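Local coordinates for protein arginyl-trna synthetase (PDB 1IQ0) that probably attaches L-arginine to its cognate tRNA in an ATP-dependent reaction, as a monomeric class I aminoacyl-tRNA synthetase, at residues 124-128 with 383-388; 130-134 with 230-234. All blocks are in the same frame, centred on the assembly; numbering follows the deposited sequence.

Contact 1: 124-128 with 383-388; sequences RNIAL and LAYETV
Segment 124-128 is regular helix, with Leu128 N hydrogen-bonded to Arg124 O at 2.8 Å. Segment 383-388 is extended throughout: strand to Tyr385, a short break at Glu386 and Thr387, strand again at Val388. Helical segment 124-128 and strand segment 383-385 run roughly antiparallel, at 142°, with axes 9.7 Å apart. CA pairs set the register: Leu128-Leu383 8.5 Å, Asn125-Tyr385 7.5 Å and Arg124-Val388 7.3 Å. Leu383 (chi1 t, chi2 p) points toward the helix, and its CD2 packs at 3.6 Å on CD2 of Leu128 (chi1 off-well at -128°, chi2 t). Ala384 points away. Tyr385 again points toward the helix, with chi1 p. Its CB lies 3.9 Å from Leu128 CD1, and its CD1 lies 3.8 Å from Arg124 CG. Asn125 N sits over one face of the ring. This is helix-on-sheet packing in the Rossmann-like catalytic domain of class I synthetases. The helix begins within the HIGH region, just before this segment, and strand 380-390 pairs in parallel with strand 348-354. At Glu386 the backbone carbonyl takes over the contact. Arg124 reaches it with chi1 t, chi2 off-well at 121° and chi3 p, giving weak hydrogen bonds from NH2 (3.1 Å) and NE (3.5 Å) to Glu386 O. Arg124 NH2 also hydrogen-bonds Lys453 O. Tyr385 CB lies over one face of this guanidinium. The Glu386 carboxylate leads away to a salt bridge with Arg356, and its OE1 accepts Thr387 N at 2.9 Å. Thr387 points away from the helix. Val388 (chi1 t) turns back, its CG2 3.8 Å from Arg124 CB.

Contact 2: 130-134 with 230-234; sequences DAIAR and LNARY
This is a polar, partly buried contact built on a salt-bridge network of Asp130, Arg134 and Arg233. It joins helix 120-138 of the class I catalytic domain to the loop between helix 213-229 and strand 236-239. Segment 130-134 is regular helix, with Arg134 N hydrogen-bonded to Asp130 O at 2.9 Å. The loop starts with a Schellman motif that ends its helix. Asn231 has positive phi (61/39), and the chain is extended from Ala232 onward. The backbones are closest at Asp130 and Ala232, CA atoms 5.5 Å apart. Asp130 (chi1 t) points toward the loop. Its OD1 accepts Arg233 N at 3.1 Å and forms a salt bridge with Arg233 NH1 at 2.8 Å. Arg233 has chi1 m (-35°), chi2 t and chi3 m, which folds its guanidinium back to Asp130. Asp130 OD2 pairs with Arg134 NE at 2.8 Å and also with Arg443. Arg134 (chi1 m, chi2 and chi3 t) donates a hydrogen bond from NH2 to Asn231 O at 3.1 Å. Arg233 CG lies over one face of the Arg134 guanidinium. Arg134 NE is 3.8 Å from Arg233 NH1, with Asp130 bridging these like charges. Water 1 donates to Asp130 OD1 at 2.8 Å and to Arg233 O at 2.5 Å.

In the fold
From the N terminus, past strand 104-108, helix 120-138 is the first element to take part, and it supplies one side of both contacts. Segment 130-134 meets loop 230-234, the earlier partner in the chain. Segment 124-128 meets the later strand 380-390. Contact 2 closes the shorter loop, with 95 residues between its segments. Contact 1 closes a longer one of 254, and contact 2 is nested inside it. The contact centres lie 13 Å apart, and they touch through Ile126, whose CG2 is 3.5 Å from Ala232 CB and whose CD1 is 3.7 Å from Leu230 CD1. Together they tie one helix to strand 380-390 and to the connection leading into strand 236-239 of the same mixed sheet.

Contact 1: 124-128 with 383-388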
loop_
_atom_site.group_PDB
_atom_site.type_symbol
_atom_site.label_atom_id
_atom_site.label_comp_id
_atom_site.label_asym_id
_atom_site.label_seq_id
_atom_site.Cartn_x
_atom_site.Cartn_y
_atom_site.Cartn_z
ATOM N N ARG A 124 -8.002 3.460 -5.932
ATOM C CA ARG A 124 -6.626 2.995 -5.946
ATOM C C ARG A 124 -5.802 3.613 -4.812
ATOM O O ARG A 124 -5.000 2.924 -4.174
ATOM C CB ARG A 124 -5.962 3.295 -7.294
ATOM C CG ARG A 124 -4.462 3.064 -7.251
ATOM C CD ARG A 124 -3.953 2.044 -8.243
ATOM N NE ARG A 124 -3.837 2.577 -9.590
ATOM C CZ ARG A 124 -3.047 2.068 -10.534
ATOM N NH1 ARG A 124 -2.287 1.015 -10.284
ATOM N NH2 ARG A 124 -3.040 2.600 -11.746
ATOM N N ASN A 125 -6.007 4.907 -4.570
ATOM C CA ASN A 125 -5.288 5.629 -3.523
ATOM C C ASN A 125 -5.457 4.900 -2.200
ATOM O O ASN A 125 -4.480 4.549 -1.545
ATOM C CB ASN A 125 -5.836 7.061 -3.401
ATOM C CG ASN A 125 -5.094 7.898 -2.364
ATOM O OD1 ASN A 125 -4.615 8.998 -2.665
ATOM N ND2 ASN A 125 -4.998 7.386 -1.140
ATOM N N ILE A 126 -6.708 4.682 -1.819
ATOM C CA ILE A 126 -7.039 4.014 -0.571
ATOM C C ILE A 126 -6.490 2.585 -0.516
ATOM O O ILE A 126 -5.856 2.194 0.467
ATOM C CB ILE A 126 -8.576 3.983 -0.368
ATOM C CG1 ILE A 126 -9.119 5.415 -0.388
ATOM C CG2 ILE A 126 -8.924 3.290 0.948
ATOM C CD1 ILE A 126 -10.607 5.527 -0.134
ATOM N N ALA A 127 -6.728 1.818 -1.577
ATOM C CA ALA A 127 -6.267 0.434 -1.638
ATOM C C ALA A 127 -4.748 0.322 -1.524
ATOM O O ALA A 127 -4.241 -0.482 -0.746
ATOM C CB ALA A 127 -6.746 -0.226 -2.942
ATOM N N LEU A 128 -4.037 1.134 -2.301
ATOM C CA LEU A 128 -2.574 1.143 -2.314
ATOM C C LEU A 128 -1.996 1.587 -0.970
ATOM O O LEU A 128 -1.068 0.965 -0.441
ATOM C CB LEU A 128 -2.066 2.099 -3.394
ATOM C CG LEU A 128 -1.038 1.611 -4.415
ATOM C CD1 LEU A 128 -0.595 2.808 -5.246
ATOM C CD2 LEU A 128 0.161 0.952 -3.730
ATOM N N LEU A 383 4.284 7.751 -3.401
ATOM C CA LEU A 383 3.807 6.554 -4.056
ATOM C C LEU A 383 2.769 7.099 -5.032
ATOM O O LEU A 383 1.612 7.327 -4.670
ATOM C CB LEU A 383 3.177 5.595 -3.036
ATOM C CG LEU A 383 2.813 4.187 -3.523
ATOM C CD1 LEU A 383 3.975 3.604 -4.309
ATOM C CD2 LEU A 383 2.465 3.295 -2.333
ATOM N N ALA A 384 3.209 7.356 -6.260
ATOM C CA ALA A 384 2.335 7.901 -7.292
ATOM C C ALA A 384 1.659 6.785 -8.075
ATOM O O ALA A 384 2.276 5.769 -8.385
ATOM C CB ALA A 384 3.138 8.795 -8.236
ATOM N N TYR A 385 0.387 6.981 -8.402
ATOM C CA TYR A 385 -0.351 5.965 -9.134
ATOM C C TYR A 385 -1.078 6.522 -10.350
ATOM O O TYR A 385 -1.427 7.700 -10.396
ATOM C CB TYR A 385 -1.352 5.297 -8.194
ATOM C CG TYR A 385 -2.318 6.275 -7.579
ATOM C CD1 TYR A 385 -3.487 6.645 -8.247
ATOM C CD2 TYR A 385 -2.055 6.853 -6.329
ATOM C CE1 TYR A 385 -4.372 7.562 -7.682
ATOM C CE2 TYR A 385 -2.933 7.768 -5.760
ATOM C CZ TYR A 385 -4.088 8.116 -6.439
ATOM O OH TYR A 385 -4.975 8.995 -5.864
ATOM N N GLU A 386 -1.294 5.658 -11.336
ATOM C CA GLU A 386 -1.989 6.042 -12.557
ATOM C C GLU A 386 -3.506 5.995 -12.406
ATOM O O GLU A 386 -4.041 5.547 -11.390
ATOM C CB GLU A 386 -1.575 5.133 -13.715
ATOM C CG GLU A 386 -0.493 5.708 -14.610
ATOM C CD GLU A 386 -0.862 7.074 -15.171
ATOM O OE1 GLU A 386 -2.066 7.408 -15.219
ATOM O OE2 GLU A 386 0.063 7.810 -15.578
ATOM N N THR A 387 -4.184 6.454 -13.450
ATOM C CA THR A 387 -5.640 6.521 -13.509
ATOM C C THR A 387 -6.300 5.146 -13.501
ATOM O O THR A 387 -5.702 4.149 -13.904
ATOM C CB THR A 387 -6.093 7.241 -14.798
ATOM O OG1 THR A 387 -5.343 8.449 -14.961
ATOM C CG2 THR A 387 -7.573 7.578 -14.736
ATOM N N VAL A 388 -7.547 5.120 -13.047
ATOM C CA VAL A 388 -8.335 3.905 -13.007
ATOM C C VAL A 388 -9.589 4.125 -13.845
ATOM O O VAL A 388 -10.346 5.069 -13.609
ATOM C CB VAL A 388 -8.773 3.539 -11.572
ATOM C CG1 VAL A 388 -9.721 2.340 -11.616
ATOM C CG2 VAL A 388 -7.558 3.211 -10.725
#

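Contact 2: 130-134 with 230-234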
loop_
_atom_site.group_PDB
_atom_site.type_symbol
_atom_site.label_atom_id
_atom_site.label_comp_id
_atom_site.label_asym_id
_atom_site.label_seq_id
_atom_site.Cartn_x
_atom_site.Cartn_y
_atom_site.Cartn_z
ATOM N N ASP A 130 -3.493 1.733 2.117
ATOM C CA ASP A 130 -3.817 0.821 3.204
ATOM C C ASP A 130 -2.947 -0.437 3.117
ATOM O O ASP A 130 -2.426 -0.915 4.124
ATOM C CB ASP A 130 -5.298 0.426 3.144
ATOM C CG ASP A 130 -5.674 -0.546 4.233
ATOM O OD1 ASP A 130 -5.630 -0.152 5.422
ATOM O OD2 ASP A 130 -5.997 -1.707 3.915
ATOM N N ALA A 131 -2.788 -0.960 1.906
ATOM C CA ALA A 131 -1.988 -2.160 1.698
ATOM C C ALA A 131 -0.526 -1.956 2.098
ATOM O O ALA A 131 0.038 -2.772 2.827
ATOM C CB ALA A 131 -2.081 -2.611 0.234
ATOM N N ILE A 132 0.098 -0.876 1.639
ATOM C CA ILE A 132 1.492 -0.661 1.997
ATOM C C ILE A 132 1.624 -0.412 3.496
ATOM O O ILE A 132 2.630 -0.775 4.091
ATOM C CB ILE A 132 2.143 0.504 1.189
ATOM C CG1 ILE A 132 3.663 0.453 1.349
ATOM C CG2 ILE A 132 1.639 1.855 1.679
ATOM C CD1 ILE A 132 4.281 -0.879 0.972
ATOM N N ALA A 133 0.607 0.191 4.109
ATOM C CA ALA A 133 0.636 0.437 5.549
ATOM C C ALA A 133 0.621 -0.899 6.294
ATOM O O ALA A 133 1.383 -1.096 7.240
ATOM C CB ALA A 133 -0.574 1.281 5.987
ATOM N N ARG A 134 -0.264 -1.802 5.871
ATOM C CA ARG A 134 -0.383 -3.124 6.488
ATOM C C ARG A 134 0.900 -3.943 6.294
ATOM O O ARG A 134 1.396 -4.577 7.226
ATOM C CB ARG A 134 -1.552 -3.901 5.873
ATOM C CG ARG A 134 -2.939 -3.363 6.204
ATOM C CD ARG A 134 -3.985 -4.114 5.412
ATOM N NE ARG A 134 -5.345 -3.683 5.724
ATOM C CZ ARG A 134 -6.065 -4.135 6.745
ATOM N NH1 ARG A 134 -5.563 -5.043 7.567
ATOM N NH2 ARG A 134 -7.297 -3.682 6.933
ATOM N N LEU A 230 -14.206 -0.108 2.522
ATOM C CA LEU A 230 -13.080 -0.525 1.695
ATOM C C LEU A 230 -12.028 -1.214 2.553
ATOM O O LEU A 230 -10.975 -1.599 2.066
ATOM C CB LEU A 230 -12.466 0.680 0.983
ATOM C CG LEU A 230 -13.295 1.258 -0.165
ATOM C CD1 LEU A 230 -12.640 2.535 -0.677
ATOM C CD2 LEU A 230 -13.414 0.225 -1.285
ATOM N N ASN A 231 -12.338 -1.362 3.836
ATOM C CA ASN A 231 -11.461 -2.003 4.813
ATOM C C ASN A 231 -10.116 -1.286 4.980
ATOM O O ASN A 231 -9.072 -1.916 5.134
ATOM C CB ASN A 231 -11.255 -3.483 4.449
ATOM C CG ASN A 231 -10.606 -4.280 5.582
ATOM O OD1 ASN A 231 -10.858 -4.031 6.766
ATOM N ND2 ASN A 231 -9.775 -5.252 5.218
ATOM N N ALA A 232 -10.164 0.043 4.949
ATOM C CA ALA A 232 -8.980 0.888 5.126
ATOM C C ALA A 232 -8.891 1.261 6.608
ATOM O O ALA A 232 -9.916 1.372 7.280
ATOM C CB ALA A 232 -9.112 2.149 4.279
ATOM N N ARG A 233 -7.679 1.455 7.119
ATOM C CA ARG A 233 -7.506 1.808 8.532
ATOM C C ARG A 233 -6.858 3.187 8.690
ATOM O O ARG A 233 -6.021 3.574 7.884
ATOM C CB ARG A 233 -6.634 0.764 9.244
ATOM C CG ARG A 233 -6.816 -0.668 8.750
ATOM C CD ARG A 233 -6.007 -1.681 9.572
ATOM N NE ARG A 233 -4.647 -1.234 9.881
ATOM C CZ ARG A 233 -3.769 -0.788 8.985
ATOM N NH1 ARG A 233 -4.098 -0.724 7.703
ATOM N NH2 ARG A 233 -2.560 -0.398 9.373
ATOM N N TYR A 234 -7.244 3.926 9.729
ATOM C CA TYR A 234 -6.671 5.249 9.967
ATOM C C TYR A 234 -6.364 5.483 11.434
ATOM O O TYR A 234 -7.127 5.077 12.311
ATOM C CB TYR A 234 -7.617 6.364 9.500
ATOM C CG TYR A 234 -8.054 6.255 8.062
ATOM C CD1 TYR A 234 -9.164 5.488 7.711
ATOM C CD2 TYR A 234 -7.344 6.896 7.044
ATOM C CE1 TYR A 234 -9.562 5.363 6.386
ATOM C CE2 TYR A 234 -7.729 6.772 5.710
ATOM C CZ TYR A 234 -8.840 6.002 5.392
ATOM O OH TYR A 234 -9.217 5.853 4.083
HETATM O O HOH W 1 -4.638 2.358 6.163
#